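Local coordinates for protein homoserine O-acetyltransferase (Bacillus anthracis str. 'Ames Ancestor', PDB 3I1I) that probably transfers an acetyl group from acetyl-CoA to the hydroxyl of L-homoserine, making O-acetylhomoserine for methionine biosynthesis, at residues G59-H64 against N101-T106; N191-A196 against A286-D291; A199-P204 against S279-A284; M227-N230 against F236-T239; T239-N244 against E261-K266. All blocks are in the same frame, centred on the assembly; numbering follows the deposited sequence. Where two conformers were deposited one is given.

Contact 1 of 5, residues G59-H64 against N101-T106; sequences GKYTAH and NPHVIT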
# COMPACT_ATOMS: atom_id res chain seq x y z
N GLY A 59 30.38 -5.88 14.49
CA GLY A 59 31.05 -5.28 15.62
C GLY A 59 30.26 -4.14 16.20
O GLY A 59 29.03 -4.07 16.03
N LYS A 60 30.99 -3.28 16.93
CA LYS A 60 30.40 -2.16 17.67
C LYS A 60 31.27 -0.94 17.59
O LYS A 60 32.49 -1.06 17.49
CB LYS A 60 30.24 -2.50 19.14
CG LYS A 60 29.72 -3.89 19.46
CD LYS A 60 29.29 -3.94 20.93
CE LYS A 60 28.66 -5.26 21.31
NZ LYS A 60 27.89 -5.20 22.60
N TYR A 61 30.63 0.21 17.69
CA TYR A 61 31.30 1.49 17.66
C TYR A 61 31.77 1.94 19.07
O TYR A 61 32.68 2.74 19.19
CB TYR A 61 30.39 2.57 17.09
CG TYR A 61 30.02 2.42 15.64
CD1 TYR A 61 31.00 2.33 14.65
CD2 TYR A 61 28.68 2.41 15.25
CE1 TYR A 61 30.65 2.20 13.30
CE2 TYR A 61 28.33 2.29 13.93
CZ TYR A 61 29.32 2.19 12.95
OH TYR A 61 28.97 2.08 11.64
N THR A 62 31.12 1.47 20.12
CA THR A 62 31.62 1.66 21.51
C THR A 62 31.36 0.35 22.22
O THR A 62 30.50 -0.44 21.79
CB THR A 62 30.91 2.82 22.27
OG1 THR A 62 29.65 2.37 22.77
CG2 THR A 62 30.66 4.04 21.35
N ALA A 63 32.07 0.10 23.31
CA ALA A 63 31.84 -1.15 24.05
C ALA A 63 30.49 -1.15 24.78
O ALA A 63 30.06 -2.19 25.25
CB ALA A 63 32.99 -1.46 25.00
N HIS A 64 29.80 -0.02 24.85
CA HIS A 64 28.47 0.01 25.48
C HIS A 64 27.33 0.01 24.46
O HIS A 64 26.20 0.32 24.82
CB HIS A 64 28.34 1.20 26.45
CG HIS A 64 28.44 2.55 25.80
ND1 HIS A 64 27.39 3.13 25.12
CD2 HIS A 64 29.47 3.43 25.72
CE1 HIS A 64 27.77 4.31 24.64
NE2 HIS A 64 29.03 4.51 24.99
N ASN A 101 20.66 9.16 11.73
CA ASN A 101 21.68 8.42 12.50
C ASN A 101 23.05 9.06 12.29
O ASN A 101 23.48 9.20 11.18
CB ASN A 101 21.66 6.94 12.10
CG ASN A 101 22.72 6.12 12.75
OD1 ASN A 101 23.63 6.62 13.41
ND2 ASN A 101 22.65 4.82 12.53
N PRO A 102 23.72 9.47 13.38
CA PRO A 102 24.95 10.24 13.29
C PRO A 102 26.18 9.45 12.87
O PRO A 102 27.19 10.06 12.51
CB PRO A 102 25.13 10.76 14.73
CG PRO A 102 24.52 9.72 15.57
CD PRO A 102 23.30 9.28 14.79
N HIS A 103 26.10 8.13 12.91
CA HIS A 103 27.13 7.28 12.35
C HIS A 103 27.06 7.12 10.82
O HIS A 103 27.92 6.43 10.26
CB HIS A 103 27.03 5.88 12.92
CG HIS A 103 27.33 5.81 14.37
ND1 HIS A 103 28.57 6.12 14.89
CD2 HIS A 103 26.56 5.47 15.42
CE1 HIS A 103 28.55 5.96 16.19
NE2 HIS A 103 27.34 5.55 16.54
N VAL A 104 26.06 7.69 10.16
CA VAL A 104 25.84 7.43 8.73
C VAL A 104 26.41 8.56 7.91
O VAL A 104 26.17 9.72 8.21
CB VAL A 104 24.32 7.28 8.49
CG1 VAL A 104 23.94 7.42 6.99
CG2 VAL A 104 23.82 5.96 9.13
N ILE A 105 27.18 8.25 6.89
CA ILE A 105 27.69 9.31 6.01
C ILE A 105 27.28 9.00 4.57
O ILE A 105 27.74 8.02 3.98
CB ILE A 105 29.26 9.45 6.12
CG1 ILE A 105 29.66 9.80 7.57
CG2 ILE A 105 29.80 10.48 5.12
CD1 ILE A 105 31.07 9.32 7.98
N THR A 106 26.41 9.84 4.01
CA THR A 106 25.73 9.53 2.76
C THR A 106 25.56 10.80 1.95
O THR A 106 25.75 11.89 2.48
CB THR A 106 24.33 8.92 3.01
OG1 THR A 106 23.88 8.26 1.83
CG2 THR A 106 23.30 9.99 3.41
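Y61 lays one face of its phenol ring over the imidazole of H103 in an offset (parallel-displaced) stack that bridges two long connections of the alpha/beta-hydrolase fold, the one following strand 44-48 and the one following strand 87-91. The centroids are 4.2 Å apart and the planes are tilted by 21°, so the rings are close to parallel without being eclipsed. Y61 brings the CD2-CE2 side of its ring to the overlap: CD2 sits over the middle of the imidazole, 3.6 Å from H103 NE2, and CE2 is 3.7 Å from H103 CG. Seen from the tyrosine, the imidazole covers the rim of its face and not the centre. The two side chains run past each other in opposite directions, each with CG anti to its own carbonyl carbon (chi1 -66° for Y61 and -67° for H103), and the backbones stay far apart, 8.9 Å between Y61 CA and H103 CA. It is a worked example of how a single aromatic pair can tie together two loops at a protein surface. The phenol end is held separately, by a hydrogen bond between Y61 OH and E32 OE1, which fixes the far end of the ring. Each loop is also braced from within. T62 OG1 accepts from H64 N in an ST turn, while N101 to V104 form a type I beta turn closed by V104 N and N101 O, 3.2 Å apart. The same turn carries an Asx turn, in which H103 N reaches N101 OD1 at 2.9 Å from above the plane of the side-chain carbonyl.

Contact 2 of 5, residues N191-A196 against A286-D291; sequences NVAQNA and AVLLHD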
# COMPACT_ATOMS: atom_id res chain seq x y z
N ASN A 191 4.33 -3.73 -5.79
CA ASN A 191 3.61 -3.86 -4.51
C ASN A 191 4.35 -3.22 -3.39
O ASN A 191 3.74 -2.67 -2.51
CB ASN A 191 3.26 -5.32 -4.16
CG ASN A 191 1.87 -5.45 -3.61
OD1 ASN A 191 0.98 -4.68 -3.95
ND2 ASN A 191 1.67 -6.43 -2.75
N VAL A 192 5.68 -3.24 -3.45
CA VAL A 192 6.49 -2.66 -2.40
C VAL A 192 7.25 -1.41 -2.80
O VAL A 192 7.41 -0.54 -1.98
CB VAL A 192 7.44 -3.73 -1.80
CG1 VAL A 192 8.30 -3.16 -0.72
CG2 VAL A 192 6.60 -4.92 -1.28
N ALA A 193 7.75 -1.26 -4.02
CA ALA A 193 8.44 0.02 -4.37
C ALA A 193 7.50 1.13 -4.89
O ALA A 193 7.45 2.22 -4.33
CB ALA A 193 9.60 -0.22 -5.31
N GLN A 194 6.74 0.87 -5.96
CA GLN A 194 5.82 1.88 -6.49
C GLN A 194 4.80 2.31 -5.43
O GLN A 194 4.63 3.51 -5.16
CB GLN A 194 5.05 1.37 -7.71
CG GLN A 194 4.16 2.42 -8.31
CD GLN A 194 3.30 1.98 -9.47
OE1 GLN A 194 3.29 0.80 -9.85
NE2 GLN A 194 2.55 2.93 -10.05
N ASN A 195 4.10 1.35 -4.84
CA ASN A 195 3.12 1.65 -3.82
C ASN A 195 3.68 2.45 -2.64
O ASN A 195 2.99 3.33 -2.08
CB ASN A 195 2.42 0.38 -3.34
CG ASN A 195 1.42 -0.17 -4.37
OD1 ASN A 195 1.08 0.50 -5.36
ND2 ASN A 195 0.97 -1.41 -4.15
N ALA A 196 4.93 2.16 -2.25
CA ALA A 196 5.55 2.90 -1.13
C ALA A 196 5.82 4.34 -1.55
O ALA A 196 5.47 5.28 -0.83
CB ALA A 196 6.85 2.20 -0.66
N ALA A 286 15.51 2.98 -6.61
CA ALA A 286 16.65 2.16 -6.96
C ALA A 286 16.26 0.69 -7.02
O ALA A 286 16.70 -0.06 -7.91
CB ALA A 286 17.83 2.37 -5.95
N VAL A 287 15.46 0.26 -6.04
CA VAL A 287 15.11 -1.15 -5.97
C VAL A 287 14.24 -1.48 -7.18
O VAL A 287 14.44 -2.50 -7.84
CB VAL A 287 14.35 -1.52 -4.67
CG1 VAL A 287 13.61 -2.88 -4.86
CG2 VAL A 287 15.31 -1.50 -3.43
N LEU A 288 13.27 -0.63 -7.46
CA LEU A 288 12.35 -0.87 -8.56
C LEU A 288 13.05 -0.84 -9.95
O LEU A 288 12.66 -1.56 -10.86
CB LEU A 288 11.22 0.14 -8.46
CG LEU A 288 10.29 0.63 -9.54
CD1 LEU A 288 9.43 1.65 -8.78
CD2 LEU A 288 11.02 1.29 -10.70
N LEU A 289 14.09 -0.01 -10.06
CA LEU A 289 14.91 0.03 -11.26
C LEU A 289 15.91 -1.11 -11.38
O LEU A 289 16.51 -1.24 -12.45
CB LEU A 289 15.70 1.35 -11.32
CG LEU A 289 14.89 2.61 -11.61
CD1 LEU A 289 15.78 3.82 -11.44
CD2 LEU A 289 14.22 2.53 -13.00
N HIS A 290 16.12 -1.92 -10.32
CA HIS A 290 17.18 -2.91 -10.35
C HIS A 290 17.03 -3.98 -11.44
O HIS A 290 16.09 -4.77 -11.45
CB HIS A 290 17.36 -3.60 -9.00
CG HIS A 290 18.32 -4.74 -9.05
ND1 HIS A 290 19.67 -4.56 -9.28
CD2 HIS A 290 18.13 -6.08 -8.95
CE1 HIS A 290 20.27 -5.74 -9.32
NE2 HIS A 290 19.36 -6.69 -9.11
N ASP A 291 18.04 -4.05 -12.30
CA ASP A 291 18.03 -4.84 -13.53
C ASP A 291 19.44 -4.92 -14.09
O ASP A 291 19.91 -3.97 -14.74
CB ASP A 291 17.18 -4.12 -14.57
CG ASP A 291 17.00 -4.92 -15.85
OD1 ASP A 291 17.49 -6.08 -15.88
OD2 ASP A 291 16.35 -4.40 -16.80
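A193 is the first residue of 191-196 to meet the other helix, and it does so with its single methyl group. A193 CB lies 3.6 Å from L288 CB, and because one partner is only an alanine the backbones close in to 5.8 Å between A193 CA and L288 CA. Helix 186-202 carries a wider pi-type turn over 191-194, so this approach is made from a locally distorted helix. L288 also reaches past its own CB: its CG is turned anti to the backbone N (chi1 158°), and CD1 comes to 3.9 Å from A193 CB. The next residue, Q194, packs through its backbone rather than its side chain, its N lying 4.0 Å from L288 CD1. The amide of Q194 leads away, where NE2 bonds to E198 OE2 and to N265 OD1 of the second subunit. N195 likewise faces the subunit boundary, giving OD1 to R225 NE of that neighbour. On the other side H290 N bonds to V287 O at 3.1 Å, and L288 O accepts from R243 NH1 of the second subunit. As an example of close helix packing, the side-chain pair A193-L288 is wholly apolar, methyl meeting methylene. That chemistry is consistent with cohesion mainly by dispersion and burial of apolar surface, while several of the nearby polar groups, among them N195 OD1 and L288 O, bond to the second subunit.

Contact 3 of 5, residues A199-P204 against S279-A284; sequences AIRLDP and SWMYTA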
# COMPACT_ATOMS: atom_id res chain seq x y z
N ALA A 199 2.51 6.11 -1.67
CA ALA A 199 1.97 6.35 -0.33
C ALA A 199 2.61 7.62 0.31
O ALA A 199 1.91 8.47 0.87
CB ALA A 199 2.14 5.11 0.57
N ILE A 200 3.92 7.77 0.19
CA ILE A 200 4.58 8.98 0.69
C ILE A 200 4.09 10.28 -0.06
O ILE A 200 3.79 11.30 0.58
CB ILE A 200 6.12 8.84 0.63
CG1 ILE A 200 6.58 7.58 1.39
CG2 ILE A 200 6.77 10.08 1.20
CD1 ILE A 200 8.02 7.10 1.08
N ARG A 201 4.00 10.22 -1.38
CA ARG A 201 3.54 11.39 -2.17
C ARG A 201 2.10 11.78 -1.83
O ARG A 201 1.72 12.96 -1.93
CB ARG A 201 3.60 11.14 -3.68
CG ARG A 201 5.03 11.00 -4.25
CD ARG A 201 5.06 11.08 -5.83
NE ARG A 201 6.46 11.26 -6.22
CZ ARG A 201 6.98 12.31 -6.85
NH1 ARG A 201 8.31 12.35 -7.07
NH2 ARG A 201 6.21 13.30 -7.32
N LEU A 202 1.30 10.79 -1.44
CA LEU A 202 -0.11 11.03 -1.22
C LEU A 202 -0.33 11.82 0.08
O LEU A 202 -1.26 12.63 0.19
CB LEU A 202 -0.88 9.70 -1.21
CG LEU A 202 -2.41 9.83 -1.18
CD1 LEU A 202 -2.94 10.68 -2.38
CD2 LEU A 202 -3.05 8.43 -1.12
N ASP A 203 0.53 11.56 1.07
CA ASP A 203 0.50 12.29 2.30
C ASP A 203 0.72 13.79 2.04
O ASP A 203 1.75 14.18 1.53
CB ASP A 203 1.58 11.76 3.22
CG ASP A 203 1.40 12.18 4.66
OD1 ASP A 203 0.71 13.20 4.93
OD2 ASP A 203 1.98 11.45 5.51
N PRO A 204 -0.27 14.64 2.38
CA PRO A 204 -0.11 16.10 2.21
C PRO A 204 1.05 16.72 3.01
O PRO A 204 1.54 17.79 2.68
CB PRO A 204 -1.44 16.68 2.69
CG PRO A 204 -2.28 15.56 3.17
CD PRO A 204 -1.57 14.26 2.97
N SER A 279 14.49 10.06 1.18
CA SER A 279 15.53 9.08 1.07
C SER A 279 14.91 7.70 0.79
O SER A 279 15.39 6.92 -0.07
CB SER A 279 16.37 9.04 2.35
OG SER A 279 17.21 10.18 2.43
N TRP A 280 13.85 7.41 1.53
CA TRP A 280 13.13 6.17 1.35
C TRP A 280 12.63 6.06 -0.09
O TRP A 280 12.79 5.03 -0.69
CB TRP A 280 11.95 6.08 2.33
CG TRP A 280 11.31 4.74 2.33
CD1 TRP A 280 10.48 4.21 1.36
CD2 TRP A 280 11.49 3.74 3.30
NE1 TRP A 280 10.12 2.93 1.71
CE2 TRP A 280 10.73 2.62 2.90
CE3 TRP A 280 12.21 3.68 4.50
CZ2 TRP A 280 10.68 1.44 3.64
CZ3 TRP A 280 12.17 2.50 5.24
CH2 TRP A 280 11.39 1.40 4.82
N MSE A 281 12.05 7.12 -0.63
CA MSE A 281 11.57 7.09 -2.01
C MSE A 281 12.70 6.76 -3.00
O MSE A 281 12.51 5.91 -3.88
CB MSE A 281 10.95 8.42 -2.47
CG MSE A 281 9.71 8.91 -1.76
SE MSE A 281 9.09 10.58 -2.68
CE MSE A 281 9.88 10.36 -4.36
N TYR A 282 13.83 7.47 -2.90
CA TYR A 282 14.94 7.29 -3.86
C TYR A 282 15.49 5.87 -3.82
O TYR A 282 15.76 5.27 -4.88
CB TYR A 282 16.08 8.27 -3.63
CG TYR A 282 15.87 9.58 -4.33
CD1 TYR A 282 15.11 10.57 -3.76
CD2 TYR A 282 16.42 9.83 -5.59
CE1 TYR A 282 14.90 11.77 -4.40
CE2 TYR A 282 16.22 11.04 -6.23
CZ TYR A 282 15.45 12.00 -5.62
OH TYR A 282 15.20 13.21 -6.20
N THR A 283 15.57 5.32 -2.61
CA THR A 283 16.06 3.95 -2.41
C THR A 283 15.02 2.97 -2.96
O THR A 283 15.39 2.04 -3.66
CB THR A 283 16.36 3.68 -0.93
OG1 THR A 283 17.28 4.66 -0.48
CG2 THR A 283 16.97 2.29 -0.70
N ALA A 284 13.72 3.20 -2.68
CA ALA A 284 12.65 2.38 -3.31
C ALA A 284 12.74 2.46 -4.84
O ALA A 284 12.62 1.44 -5.54
CB ALA A 284 11.25 2.76 -2.80
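I200 inserts its terminal methyl into the angle between W280 and M281, the latter a selenomethionine. I200 CD1 is 3.8 Å from W280 CD1 and equally 3.8 Å from M281 CG, so one methyl group serves both neighbours on the opposing helix. The I200 side chain crosses that of W280 at about a right angle and the M281 chain more obliquely. Beside it, R201 runs extended from CG to NE, which brings the guanidinium obliquely to M281 CE, the two side chains crossing at about a right angle: R201 NH1 stands 3.7 Å from M281 CE, and R201 NE 4.0 Å from the same methyl. The reach of M281 comes from a straight start (chi2 -176°) followed by a bend about the CG-SE bond, which turns CE to the arginine.

One shell out, M122 touches both R201 and M281, and V254 of the second subunit packs on the same two residues, so this part of the contact lies at the boundary with that subunit. W280 has its own surroundings: its ring meets that of F51 and touches L220, N224 and M227 of helix 217-228. Within 279-284, T283 OG1 bonds to S279 O at 3.0 Å, and T283 N reaches that oxygen from the opposite face of its plane. Helices 186-202 and 277-289 both belong to the helical region between strands 174-178 and 309-313, where alpha/beta-hydrolase folds commonly carry their lid.

Contact 4 of 5, residues M227-N230 against F236-T239; sequences MFMN and FYET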
# COMPACT_ATOMS: atom_id res chain seq x y z
N MSE A 227 6.51 -3.01 3.19
CA MSE A 227 7.73 -3.82 3.13
C MSE A 227 7.72 -4.89 4.25
O MSE A 227 7.99 -6.07 3.99
CB MSE A 227 8.97 -2.93 3.25
CG MSE A 227 10.21 -3.55 2.69
SE MSE A 227 11.70 -2.26 2.63
CE MSE A 227 12.04 -2.15 4.53
N PHE A 228 7.39 -4.48 5.47
CA PHE A 228 7.38 -5.38 6.62
C PHE A 228 6.45 -6.58 6.39
O PHE A 228 6.78 -7.71 6.72
CB PHE A 228 6.93 -4.60 7.87
CG PHE A 228 6.86 -5.44 9.09
CD1 PHE A 228 8.02 -5.73 9.81
CD2 PHE A 228 5.66 -5.99 9.50
CE1 PHE A 228 7.98 -6.57 10.94
CE2 PHE A 228 5.60 -6.84 10.65
CZ PHE A 228 6.76 -7.12 11.37
N MSE A 229 5.27 -6.32 5.85
CA MSE A 229 4.33 -7.40 5.59
C MSE A 229 4.73 -8.35 4.45
O MSE A 229 4.05 -9.33 4.26
CB MSE A 229 2.91 -6.89 5.31
CG MSE A 229 2.28 -6.11 6.44
SE MSE A 229 2.28 -7.07 8.12
CE MSE A 229 1.27 -8.70 7.58
N ASN A 230 5.83 -8.11 3.74
CA ASN A 230 6.35 -9.14 2.83
C ASN A 230 7.71 -9.70 3.22
O ASN A 230 8.30 -10.54 2.50
CB ASN A 230 6.39 -8.58 1.40
CG ASN A 230 4.99 -8.44 0.81
OD1 ASN A 230 4.32 -9.48 0.50
ND2 ASN A 230 4.49 -7.17 0.75
N PHE A 236 4.45 -16.73 9.58
CA PHE A 236 5.09 -15.93 10.61
C PHE A 236 4.11 -14.92 11.18
O PHE A 236 4.06 -14.77 12.39
CB PHE A 236 6.33 -15.22 10.10
CG PHE A 236 6.96 -14.29 11.10
CD1 PHE A 236 7.88 -14.76 12.01
CD2 PHE A 236 6.58 -12.95 11.15
CE1 PHE A 236 8.48 -13.90 12.95
CE2 PHE A 236 7.15 -12.08 12.08
CZ PHE A 236 8.12 -12.55 12.99
N TYR A 237 3.35 -14.22 10.33
CA TYR A 237 2.44 -13.17 10.85
C TYR A 237 1.23 -13.78 11.59
O TYR A 237 0.72 -13.19 12.55
CB TYR A 237 1.94 -12.26 9.72
CG TYR A 237 3.05 -11.70 8.85
CD1 TYR A 237 3.72 -10.54 9.21
CD2 TYR A 237 3.43 -12.33 7.67
CE1 TYR A 237 4.72 -10.02 8.43
CE2 TYR A 237 4.44 -11.83 6.89
CZ TYR A 237 5.09 -10.68 7.27
OH TYR A 237 6.08 -10.15 6.50
N GLU A 238 0.80 -14.94 11.12
CA GLU A 238 -0.34 -15.64 11.66
C GLU A 238 -0.08 -16.09 13.11
O GLU A 238 -0.97 -15.94 13.97
CB GLU A 238 -0.69 -16.86 10.79
CG GLU A 238 -2.09 -17.35 10.96
CD GLU A 238 -3.18 -16.39 10.39
OE1 GLU A 238 -2.91 -15.59 9.46
OE2 GLU A 238 -4.34 -16.43 10.92
N THR A 239 1.13 -16.59 13.37
CA THR A 239 1.52 -16.98 14.74
C THR A 239 2.13 -15.87 15.58
O THR A 239 2.02 -15.91 16.78
CB THR A 239 2.47 -18.17 14.73
OG1 THR A 239 3.66 -17.79 14.00
CG2 THR A 239 1.80 -19.38 14.03
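A Met-aromatic contact between M229 and Y237 closes the tight bend joining helix 217-228 to helix 234-240, in the helical insertion of this alpha/beta-hydrolase fold. M229 is a selenomethionine, and its chain curls at both chi2 and chi3 (-54° and -58°), which folds CE back over one face of the phenol ring. CE lies 3.8 Å from the centroid of the Y237 ring, a CH-pi contact, and 3.5 Å from Y237 CD1, while SE is farther out at 4.5 Å from the centroid and oblique to the ring. The opposite face of Y237 is met by its own neighbour F236 through CD2. F228 comes in at the ring edge, its CE2 being 4.0 Å from Y237 CE1, so the phenol is bounded on both faces and at one edge. The two side chains F228 and Y237 run past each other in opposite directions. M229 in turn packs on I264 of helix 259-270, and F228 on L267 and T268 of that helix; N191 of the second subunit touches M229 and N230. This is a compact instance of a buried tyrosine tying one helix to the bend that follows the other. In that bend N230 N bonds to M227 O at 3.0 Å. Besides a hydrogen bond with F232 N, Y237 OH donates to F228 O in the carbonyl plane and on a lone pair; the modelled 2.5 Å between these two oxygens is doubtful as an exact length.

Contact 5 of 5, residues T239-N244 against E261-K266; sequences TTYPRN and EKEINK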
# COMPACT_ATOMS: atom_id res chain seq x y z
N THR A 239 1.13 -16.59 13.37
CA THR A 239 1.52 -16.98 14.74
C THR A 239 2.13 -15.87 15.58
O THR A 239 2.02 -15.91 16.78
CB THR A 239 2.47 -18.17 14.73
OG1 THR A 239 3.66 -17.79 14.00
CG2 THR A 239 1.80 -19.38 14.03
N THR A 240 2.76 -14.87 15.00
CA THR A 240 3.40 -13.83 15.82
C THR A 240 2.43 -12.71 16.24
O THR A 240 2.59 -12.14 17.33
CB THR A 240 4.63 -13.20 15.08
OG1 THR A 240 5.52 -14.26 14.72
CG2 THR A 240 5.39 -12.17 15.96
N TYR A 241 1.46 -12.39 15.38
CA TYR A 241 0.41 -11.42 15.71
C TYR A 241 -0.95 -12.09 15.51
O TYR A 241 -1.72 -11.76 14.58
CB TYR A 241 0.57 -10.14 14.86
CG TYR A 241 2.02 -9.76 14.69
CD1 TYR A 241 2.74 -10.18 13.57
CD2 TYR A 241 2.69 -9.03 15.69
CE1 TYR A 241 4.07 -9.87 13.42
CE2 TYR A 241 4.03 -8.73 15.57
CZ TYR A 241 4.72 -9.15 14.42
OH TYR A 241 6.04 -8.86 14.25
N PRO A 242 -1.27 -13.06 16.38
CA PRO A 242 -2.44 -13.89 16.09
C PRO A 242 -3.74 -13.12 16.26
O PRO A 242 -3.84 -12.16 17.03
CB PRO A 242 -2.34 -15.01 17.15
CG PRO A 242 -1.64 -14.37 18.32
CD PRO A 242 -0.75 -13.28 17.74
N ARG A 243 -4.75 -13.58 15.55
CA ARG A 243 -6.07 -12.98 15.66
C ARG A 243 -6.68 -13.20 17.05
O ARG A 243 -6.66 -14.28 17.57
CB ARG A 243 -6.97 -13.56 14.58
CG ARG A 243 -8.29 -12.83 14.39
CD ARG A 243 -9.06 -13.39 13.18
NE ARG A 243 -8.53 -12.91 11.91
CZ ARG A 243 -8.87 -11.76 11.33
NH1 ARG A 243 -9.76 -10.95 11.88
NH2 ARG A 243 -8.33 -11.41 10.16
N ASN A 244 -7.22 -12.15 17.63
CA ASN A 244 -8.01 -12.24 18.86
C ASN A 244 -9.49 -12.36 18.45
O ASN A 244 -10.07 -11.40 17.95
CB ASN A 244 -7.79 -11.00 19.71
CG ASN A 244 -8.66 -10.97 20.96
OD1 ASN A 244 -9.70 -11.64 21.06
ND2 ASN A 244 -8.24 -10.18 21.91
N GLU A 261 -3.45 -5.34 14.30
CA GLU A 261 -3.15 -4.06 13.67
C GLU A 261 -2.36 -3.15 14.62
O GLU A 261 -1.42 -2.46 14.18
CB GLU A 261 -4.41 -3.36 13.20
CG GLU A 261 -5.03 -3.92 11.93
CD GLU A 261 -6.39 -3.31 11.61
OE1 GLU A 261 -7.37 -3.56 12.37
OE2 GLU A 261 -6.47 -2.58 10.60
N LYS A 262 -2.74 -3.15 15.91
CA LYS A 262 -2.03 -2.39 16.93
C LYS A 262 -0.58 -2.83 17.12
O LYS A 262 0.31 -1.99 17.13
CB LYS A 262 -2.74 -2.51 18.28
CG LYS A 262 -3.95 -1.62 18.39
CD LYS A 262 -4.74 -1.86 19.65
CE LYS A 262 -6.04 -1.08 19.58
NZ LYS A 262 -6.97 -1.45 20.73
N GLU A 263 -0.35 -4.13 17.27
CA GLU A 263 1.02 -4.64 17.40
C GLU A 263 1.85 -4.21 16.17
O GLU A 263 2.86 -3.55 16.31
CB GLU A 263 1.05 -6.15 17.61
CG GLU A 263 0.32 -6.56 18.90
CD GLU A 263 -0.31 -8.00 18.92
OE1 GLU A 263 -0.74 -8.38 20.05
OE2 GLU A 263 -0.39 -8.73 17.88
N ILE A 264 1.36 -4.49 14.98
CA ILE A 264 2.10 -4.16 13.76
C ILE A 264 2.26 -2.65 13.58
O ILE A 264 3.33 -2.22 13.20
CB ILE A 264 1.50 -4.84 12.52
CG1 ILE A 264 1.67 -6.36 12.64
CG2 ILE A 264 2.13 -4.31 11.24
CD1 ILE A 264 0.70 -7.20 11.82
N ASN A 265 1.26 -1.85 13.90
CA ASN A 265 1.43 -0.40 13.86
C ASN A 265 2.58 0.06 14.76
O ASN A 265 3.41 0.88 14.36
CB ASN A 265 0.19 0.34 14.33
CG ASN A 265 -0.86 0.47 13.27
OD1 ASN A 265 -0.71 -0.04 12.15
ND2 ASN A 265 -1.97 1.12 13.62
N LYS A 266 2.63 -0.50 15.96
CA LYS A 266 3.66 -0.13 16.91
C LYS A 266 5.06 -0.42 16.35
O LYS A 266 5.92 0.46 16.39
CB LYS A 266 3.46 -0.85 18.24
CG LYS A 266 4.16 -0.21 19.40
CD LYS A 266 3.50 -0.64 20.76
CE LYS A 266 4.42 -1.50 21.66
NZ LYS A 266 4.96 -0.73 22.88
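E263 is the first residue of 261-266 to touch the other segment, and it does so at the edge of an aromatic ring. Its chain runs extended beyond CG, carrying the carboxylate across to the edge of the Y241 ring: OE2 lies 3.5 Å from Y241 CB and 3.8 Å from Y241 CD2, near the ring plane. Ring and carboxylate planes are turned 50° apart, and nearer the helix E263 CB closes to 3.8 Å from Y241 CD2. I264 follows on the face of the ring. With CG1 anti to the carbonyl carbon (chi1 -66°), its longer branch is laid across the phenol at about a right angle, and CG1 stands 4.0 Å from the centroid of the Y241 ring, only 12° off the ring normal, a well-centred CH-pi contact. I264 CD1 continues the same line to 4.0 Å from Y241 CD1. The opposite face of the ring is met by T240 CG2, so Y241 is held between its chain neighbour and the helix. I264 also packs on V190 of the second subunit. Y241 itself is the first residue to leave the helix 234-240, and two residues on R243 sends NH2 to N184 O of the second subunit. As an example of how the end of one helix is seated on the side of another, the contact is largely apolar, with a probably weak electrostatic component. A CH-pi contact covers the centre of one ring face, while E263 OE2 lies beside CA, CB and the CD2 edge of Y241, consistent with a weak attraction to their slightly positive hydrogens.

Contacts 2 to 5 belong to one helical insertion between strands 174-178 and 309-313, whereas contact 1 comes earlier in the chain, in loops about 26 Å or more from the others, centre to centre. Contacts 2 and 3 are two points along the same helix pair, 186-202 with 277-289, their centres 11 Å apart, and they enclose the stretch that forms contacts 4 and 5. Those two share T239 and helix 234-240. The centres of contacts 4 and 5 are 9 Å apart. W280 and V192 carry the packing on to M227 and N230, and F228 and M229 on to Y241 and I264, so contacts 2 to 5 form one continuous set of packed parts. All four also touch the second subunit: the insertion is lid-like in position and contributes to that contact.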